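Local coordinates for molybdate-binding protein MolA (Haemophilus influenzae, PDB 3PSA) that binds molybdate and tungstate in the periplasm and serves the MolBC ABC transporter in low-affinity molybdate import, at residues Gln25-Asn30 with Tyr280-Ala285; Tyr187-Asp192 with Ile238-Arg243. All coordinates share one frame; numbering follows the deposited sequence.

Contact 1: Gln25-Asn30 with Tyr280-Ala285; sequences QHQTLN and YPMPEA. With WO4 (tungstate(VI)ion), chain B.
Asn30 reaches across to Glu284 with a hydrogen bond of 2.8 Å from ND2 to OE2, taken on the syn lone pair of the carboxylate and close to the amide plane. The two side chains come from opposite directions. Glu284 OE2 also forms a salt bridge with Lys276, and Asn30 OD1 is hydrogen-bonded to Tyr56 OH, so this buried polar pair is tied down at both ends. Tungstate makes the second polar link: His26 NE2 donates to O2 at 2.7 Å, nearly straight (169°), while O4 accepts a hydrogen bond from Tyr280 N at 3.0 Å and a weak one from Gln27 NE2. A bend at chi2 (92°) carries Gln27 CD over the outer part of one face of the Tyr280 ring, the amide tilted 42° from it and NE2 3.3 Å from Tyr280 CD2; Gln27 OE1 sits over the His26 ring. Farther from the anion, Met282 packs against Gln27 and Asn30: SD takes a weak bond from Asn30 ND2 (3.5 Å), and CE lies 3.6 Å from Gln27 O. The N-terminal turns of helices 26-34 and 283-297 thus face each other beside the molybdate site, with helix 307-319 packed against Glu284, helix 48-52 against His26, and strand 109-112 beside Gln25.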
loop_
_atom_site.group_PDB
_atom_site.type_symbol
_atom_site.label_atom_id
_atom_site.label_comp_id
_atom_site.label_asym_id
_atom_site.label_seq_id
_atom_site.Cartn_x
_atom_site.Cartn_y
_atom_site.Cartn_z
ATOM N N GLN A 25 6.363 4.333 8.941
ATOM C CA GLN A 25 5.924 3.998 7.587
ATOM C C GLN A 25 4.487 3.592 7.695
ATOM O O GLN A 25 4.127 2.767 8.573
ATOM C CB GLN A 25 6.683 2.798 7.034
ATOM C CG GLN A 25 6.333 2.486 5.572
ATOM C CD GLN A 25 6.682 1.070 5.159
ATOM O OE1 GLN A 25 7.484 0.850 4.229
ATOM N NE2 GLN A 25 6.082 0.106 5.818
ATOM N N HIS A 26 3.650 4.166 6.818
ATOM C CA HIS A 26 2.235 3.923 6.879
ATOM C C HIS A 26 1.831 2.487 6.486
ATOM O O HIS A 26 0.862 1.939 7.045
ATOM C CB HIS A 26 1.467 4.976 6.040
ATOM C CG HIS A 26 1.976 5.138 4.632
ATOM N ND1 HIS A 26 3.216 5.666 4.342
ATOM C CD2 HIS A 26 1.385 4.929 3.433
ATOM C CE1 HIS A 26 3.400 5.719 3.039
ATOM N NE2 HIS A 26 2.301 5.274 2.457
ATOM N N GLN A 27 2.566 1.857 5.576
ATOM C CA GLN A 27 2.252 0.495 5.192
ATOM C C GLN A 27 2.479 -0.463 6.353
ATOM O O GLN A 27 1.623 -1.262 6.643
ATOM C CB GLN A 27 3.086 0.025 4.006
ATOM C CG GLN A 27 2.750 0.760 2.720
ATOM C CD GLN A 27 3.622 1.995 2.462
ATOM O OE1 GLN A 27 4.373 2.451 3.349
ATOM N NE2 GLN A 27 3.545 2.543 1.211
ATOM N N THR A 28 3.607 -0.334 7.054
ATOM C CA THR A 28 3.862 -1.175 8.219
ATOM C C THR A 28 2.808 -0.860 9.284
ATOM O O THR A 28 2.288 -1.773 9.982
ATOM C CB THR A 28 5.279 -0.998 8.776
ATOM O OG1 THR A 28 6.218 -1.489 7.811
ATOM C CG2 THR A 28 5.450 -1.757 10.072
ATOM N N LEU A 29 2.475 0.417 9.440
ATOM C CA LEU A 29 1.457 0.797 10.422
ATOM C C LEU A 29 0.121 0.083 10.185
ATOM O O LEU A 29 -0.475 -0.486 11.122
ATOM C CB LEU A 29 1.253 2.317 10.450
ATOM C CG LEU A 29 0.304 2.780 11.561
ATOM C CD1 LEU A 29 0.670 2.159 12.910
ATOM C CD2 LEU A 29 0.299 4.323 11.647
ATOM N N ASN A 30 -0.307 0.049 8.924
ATOM C CA ASN A 30 -1.545 -0.601 8.569
ATOM C C ASN A 30 -1.493 -2.126 8.797
ATOM O O ASN A 30 -2.470 -2.700 9.281
ATOM C CB ASN A 30 -1.884 -0.223 7.128
ATOM C CG ASN A 30 -3.189 -0.819 6.632
ATOM O OD1 ASN A 30 -4.211 -0.828 7.327
ATOM N ND2 ASN A 30 -3.165 -1.297 5.376
ATOM N N TYR A 280 2.974 0.431 -3.029
ATOM C CA TYR A 280 3.215 -0.781 -2.250
ATOM C C TYR A 280 1.977 -1.656 -2.077
ATOM O O TYR A 280 0.816 -1.153 -1.910
ATOM C CB TYR A 280 3.713 -0.386 -0.857
ATOM C CG TYR A 280 5.094 0.247 -0.772
ATOM C CD1 TYR A 280 6.141 -0.386 -0.078
ATOM C CD2 TYR A 280 5.340 1.502 -1.346
ATOM C CE1 TYR A 280 7.391 0.246 0.046
ATOM C CE2 TYR A 280 6.578 2.134 -1.224
ATOM C CZ TYR A 280 7.598 1.500 -0.563
ATOM O OH TYR A 280 8.813 2.153 -0.447
ATOM N N PRO A 281 2.208 -2.986 -2.062
ATOM C CA PRO A 281 1.105 -3.921 -1.860
ATOM C C PRO A 281 0.587 -3.978 -0.391
ATOM O O PRO A 281 1.387 -3.957 0.559
ATOM C CB PRO A 281 1.705 -5.256 -2.277
ATOM C CG PRO A 281 3.156 -5.150 -1.979
ATOM C CD PRO A 281 3.510 -3.698 -2.184
ATOM N N MET A 282 -0.737 -4.085 -0.213
ATOM C CA MET A 282 -1.311 -4.175 1.128
ATOM C C MET A 282 -2.299 -5.346 1.083
ATOM O O MET A 282 -2.893 -5.650 0.001
ATOM C CB MET A 282 -2.016 -2.852 1.578
ATOM C CG MET A 282 -1.208 -1.540 1.546
ATOM S SD MET A 282 -0.493 -1.165 3.181
ATOM C CE MET A 282 0.318 -2.676 3.544
ATOM N N PRO A 283 -2.418 -6.090 2.203
ATOM C CA PRO A 283 -3.168 -7.338 2.108
ATOM C C PRO A 283 -4.636 -7.137 1.705
ATOM O O PRO A 283 -5.174 -7.905 0.927
ATOM C CB PRO A 283 -3.067 -7.950 3.522
ATOM C CG PRO A 283 -2.637 -6.848 4.386
ATOM C CD PRO A 283 -1.905 -5.839 3.564
ATOM N N GLU A 284 -5.261 -6.088 2.201
ATOM C CA GLU A 284 -6.643 -5.808 1.851
ATOM C C GLU A 284 -6.800 -5.361 0.408
ATOM O O GLU A 284 -7.867 -5.571 -0.173
ATOM C CB GLU A 284 -7.296 -4.847 2.866
ATOM C CG GLU A 284 -6.834 -3.394 2.733
ATOM C CD GLU A 284 -5.516 -3.109 3.438
ATOM O OE1 GLU A 284 -4.726 -4.058 3.728
ATOM O OE2 GLU A 284 -5.298 -1.907 3.719
ATOM N N ALA A 285 -5.717 -4.836 -0.183
ATOM C CA ALA A 285 -5.724 -4.365 -1.568
ATOM C C ALA A 285 -5.819 -5.569 -2.455
ATOM O O ALA A 285 -6.588 -5.562 -3.412
ATOM C CB ALA A 285 -4.447 -3.591 -1.862
HETATM W W WO4 B . 2.646 4.649 -1.589
HETATM O O1 WO4 B . 4.445 5.141 -1.169
HETATM O O2 WO4 B . 1.711 5.353 -0.191
HETATM O O3 WO4 B . 1.497 5.029 -3.023
HETATM O O4 WO4 B . 2.583 2.885 -1.404
#

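Contact 2: Tyr187-Asp192 with Ile238-Arg243; sequences YMANPD and ILVQDR. With WO4 (tungstate(VI)ion), chain B.
Two neighbouring parallel strands, 184-188 and 237-240, lie side by side in a four-stranded sheet, and the loop after 237-240 carries Arg243 into the molybdate site. Leu239 N donates to Tyr187 O and Leu239 O accepts from Ala189 N, both at 2.8 Å and nearly straight. On one face of the sheet Tyr187 and Ile238 point the same way, CB to CG1 4.0 Å. Just past the last bridge, Ala189 CB meets Ile238 CG2. On the other face, bends at chi2 (51°) and chi3 (72°) fold Met188 back across Leu239, which puts CE 3.8 Å from Leu239 CB and SD the same distance from Gln241 CG.

Strand order 2-1-3-4 gives this parallel sheet the alpha/beta topology of a Rossmann-like lobe, in which the loops after the strand ends commonly form the binding site. Here the backbones diverge past Val240, and a water links them, donating to Ala189 O and Asn190 OD1 and accepting from Gln241 N. Asn190 ND2 makes a weak bond to Gln241 OE1, the two amide planes being 77° apart.

That same OE1 is gripped side-on by Arg243 NE and NH2, each at 2.8 Å; the oxygen lies in the guanidinium plane, whereas both nitrogens stand above one face of the Gln241 amide. Held in this way, and by NH1 bonding Gln51 O, the guanidinium turns an edge to tungstate: NH1 donates to O2, and NH2 shares its remaining donation between O2 and O3. Trp278 makes a cation-pi contact with Arg243, and Tyr196 OH bonds both Gln241 NE2 and the anion.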
loop_
_atom_site.group_PDB
_atom_site.type_symbol
_atom_site.label_atom_id
_atom_site.label_comp_id
_atom_site.label_asym_id
_atom_site.label_seq_id
_atom_site.Cartn_x
_atom_site.Cartn_y
_atom_site.Cartn_z
ATOM N N TYR A 187 -5.928 4.705 -15.717
ATOM C CA TYR A 187 -4.992 5.725 -15.237
ATOM C C TYR A 187 -5.238 6.013 -13.754
ATOM O O TYR A 187 -6.374 6.157 -13.310
ATOM C CB TYR A 187 -5.163 7.010 -16.047
ATOM C CG TYR A 187 -4.238 8.119 -15.613
ATOM C CD1 TYR A 187 -2.883 8.090 -15.980
ATOM C CD2 TYR A 187 -4.708 9.174 -14.829
ATOM C CE1 TYR A 187 -2.024 9.097 -15.604
ATOM C CE2 TYR A 187 -3.853 10.212 -14.424
ATOM C CZ TYR A 187 -2.492 10.138 -14.824
ATOM O OH TYR A 187 -1.596 11.074 -14.439
ATOM N N MET A 188 -4.159 6.039 -12.971
ATOM C CA MET A 188 -4.280 6.403 -11.576
ATOM C C MET A 188 -3.934 7.879 -11.380
ATOM O O MET A 188 -2.765 8.291 -11.522
ATOM C CB MET A 188 -3.356 5.509 -10.753
ATOM C CG MET A 188 -3.266 5.852 -9.276
ATOM S SD MET A 188 -4.860 6.007 -8.454
ATOM C CE MET A 188 -5.386 4.344 -8.375
ATOM N N ALA A 189 -4.940 8.662 -11.026
ATOM C CA ALA A 189 -4.739 10.111 -10.845
ATOM C C ALA A 189 -4.502 10.470 -9.377
ATOM O O ALA A 189 -5.429 10.441 -8.558
ATOM C CB ALA A 189 -5.907 10.850 -11.419
ATOM N N ASN A 190 -3.245 10.765 -9.039
ATOM C CA ASN A 190 -2.910 11.318 -7.712
ATOM C C ASN A 190 -2.849 12.870 -7.756
ATOM O O ASN A 190 -2.759 13.460 -8.850
ATOM C CB ASN A 190 -1.608 10.719 -7.153
ATOM C CG ASN A 190 -1.811 9.368 -6.449
ATOM O OD1 ASN A 190 -2.639 8.535 -6.853
ATOM N ND2 ASN A 190 -1.040 9.152 -5.387
ATOM N N PRO A 191 -2.866 13.539 -6.572
ATOM C CA PRO A 191 -2.858 14.998 -6.521
ATOM C C PRO A 191 -1.704 15.563 -7.325
ATOM O O PRO A 191 -0.671 14.908 -7.473
ATOM C CB PRO A 191 -2.564 15.279 -5.055
ATOM C CG PRO A 191 -3.249 14.130 -4.359
ATOM C CD PRO A 191 -2.959 12.967 -5.215
ATOM N N ASP A 192 -1.903 16.777 -7.812
ATOM C CA ASP A 192 -0.881 17.569 -8.496
ATOM C C ASP A 192 -0.238 16.835 -9.673
ATOM O O ASP A 192 0.975 16.785 -9.796
ATOM C CB ASP A 192 0.161 18.088 -7.489
ATOM C CG ASP A 192 -0.472 18.668 -6.232
ATOM O OD1 ASP A 192 -1.381 19.523 -6.348
ATOM O OD2 ASP A 192 -0.065 18.250 -5.120
ATOM N N ILE A 238 -10.444 6.345 -15.261
ATOM C CA ILE A 238 -9.513 6.969 -14.311
ATOM C C ILE A 238 -9.908 6.606 -12.900
ATOM O O ILE A 238 -11.083 6.692 -12.515
ATOM C CB ILE A 238 -9.428 8.491 -14.513
ATOM C CG1 ILE A 238 -8.704 8.817 -15.823
ATOM C CG2 ILE A 238 -8.780 9.219 -13.306
ATOM C CD1 ILE A 238 -9.126 10.240 -16.326
ATOM N N LEU A 239 -8.895 6.229 -12.121
ATOM C CA LEU A 239 -9.083 5.807 -10.756
ATOM C C LEU A 239 -8.389 6.805 -9.874
ATOM O O LEU A 239 -7.387 7.410 -10.295
ATOM C CB LEU A 239 -8.496 4.409 -10.540
ATOM C CG LEU A 239 -9.126 3.315 -11.431
ATOM C CD1 LEU A 239 -8.417 2.031 -11.120
ATOM C CD2 LEU A 239 -10.603 3.161 -11.113
ATOM N N VAL A 240 -9.003 7.024 -8.705
ATOM C CA VAL A 240 -8.429 7.827 -7.613
ATOM C C VAL A 240 -8.443 7.019 -6.295
ATOM O O VAL A 240 -9.434 6.395 -5.934
ATOM C CB VAL A 240 -9.269 9.109 -7.441
ATOM C CG1 VAL A 240 -8.761 9.999 -6.297
ATOM C CG2 VAL A 240 -9.345 9.891 -8.741
ATOM N N GLN A 241 -7.330 7.049 -5.573
ATOM C CA GLN A 241 -7.241 6.466 -4.241
ATOM C C GLN A 241 -8.163 7.157 -3.245
ATOM O O GLN A 241 -8.255 8.412 -3.196
ATOM C CB GLN A 241 -5.790 6.611 -3.764
ATOM C CG GLN A 241 -4.791 5.891 -4.673
ATOM C CD GLN A 241 -3.327 6.168 -4.350
ATOM O OE1 GLN A 241 -2.978 7.078 -3.575
ATOM N NE2 GLN A 241 -2.451 5.385 -4.959
ATOM N N ASP A 242 -8.759 6.336 -2.371
ATOM C CA ASP A 242 -9.719 6.813 -1.372
ATOM C C ASP A 242 -9.145 7.896 -0.473
ATOM O O ASP A 242 -9.914 8.745 0.037
ATOM C CB ASP A 242 -10.174 5.658 -0.495
ATOM C CG ASP A 242 -11.355 6.043 0.368
ATOM O OD1 ASP A 242 -12.333 6.641 -0.169
ATOM O OD2 ASP A 242 -11.260 5.785 1.572
ATOM N N ARG A 243 -7.821 7.874 -0.243
ATOM C CA ARG A 243 -7.200 8.841 0.690
ATOM C C ARG A 243 -7.139 10.231 0.084
ATOM O O ARG A 243 -6.948 11.190 0.837
ATOM C CB ARG A 243 -5.800 8.413 1.129
ATOM C CG ARG A 243 -4.834 8.306 0.002
ATOM C CD ARG A 243 -3.537 7.678 0.431
ATOM N NE ARG A 243 -2.755 7.294 -0.743
ATOM C CZ ARG A 243 -1.531 6.800 -0.667
ATOM N NH1 ARG A 243 -0.955 6.677 0.525
ATOM N NH2 ARG A 243 -0.872 6.452 -1.770
HETATM W W WO4 B . 2.646 4.649 -1.589
HETATM O O1 WO4 B . 4.445 5.141 -1.169
HETATM O O2 WO4 B . 1.711 5.353 -0.191
HETATM O O3 WO4 B . 1.497 5.029 -3.023
HETATM O O4 WO4 B . 2.583 2.885 -1.404
HETATM O O HOH W 1 -5.282 9.185 -6.274
#

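A binding site can be built from parts of one chain that are distant in sequence. The centres of the two contacts lie about 17 Å apart, and contact 2 is nested along the chain inside the long loop closed by contact 1. Contact 1 spans the two lobes: its helix 26-34 follows strand 21-24 of one parallel four-stranded sheet, whereas 280-285 comes after strand 268-270 of the other. Contact 2 lies wholly in that second sheet, joining its two inner strands. They converge on a single tungstate, where His26 NE2 and Arg243 NH1 come within 4.0 Å of each other as packing neighbours. The anion is therefore held between the lobes, consistent with the two-lobed architecture of periplasmic binding proteins.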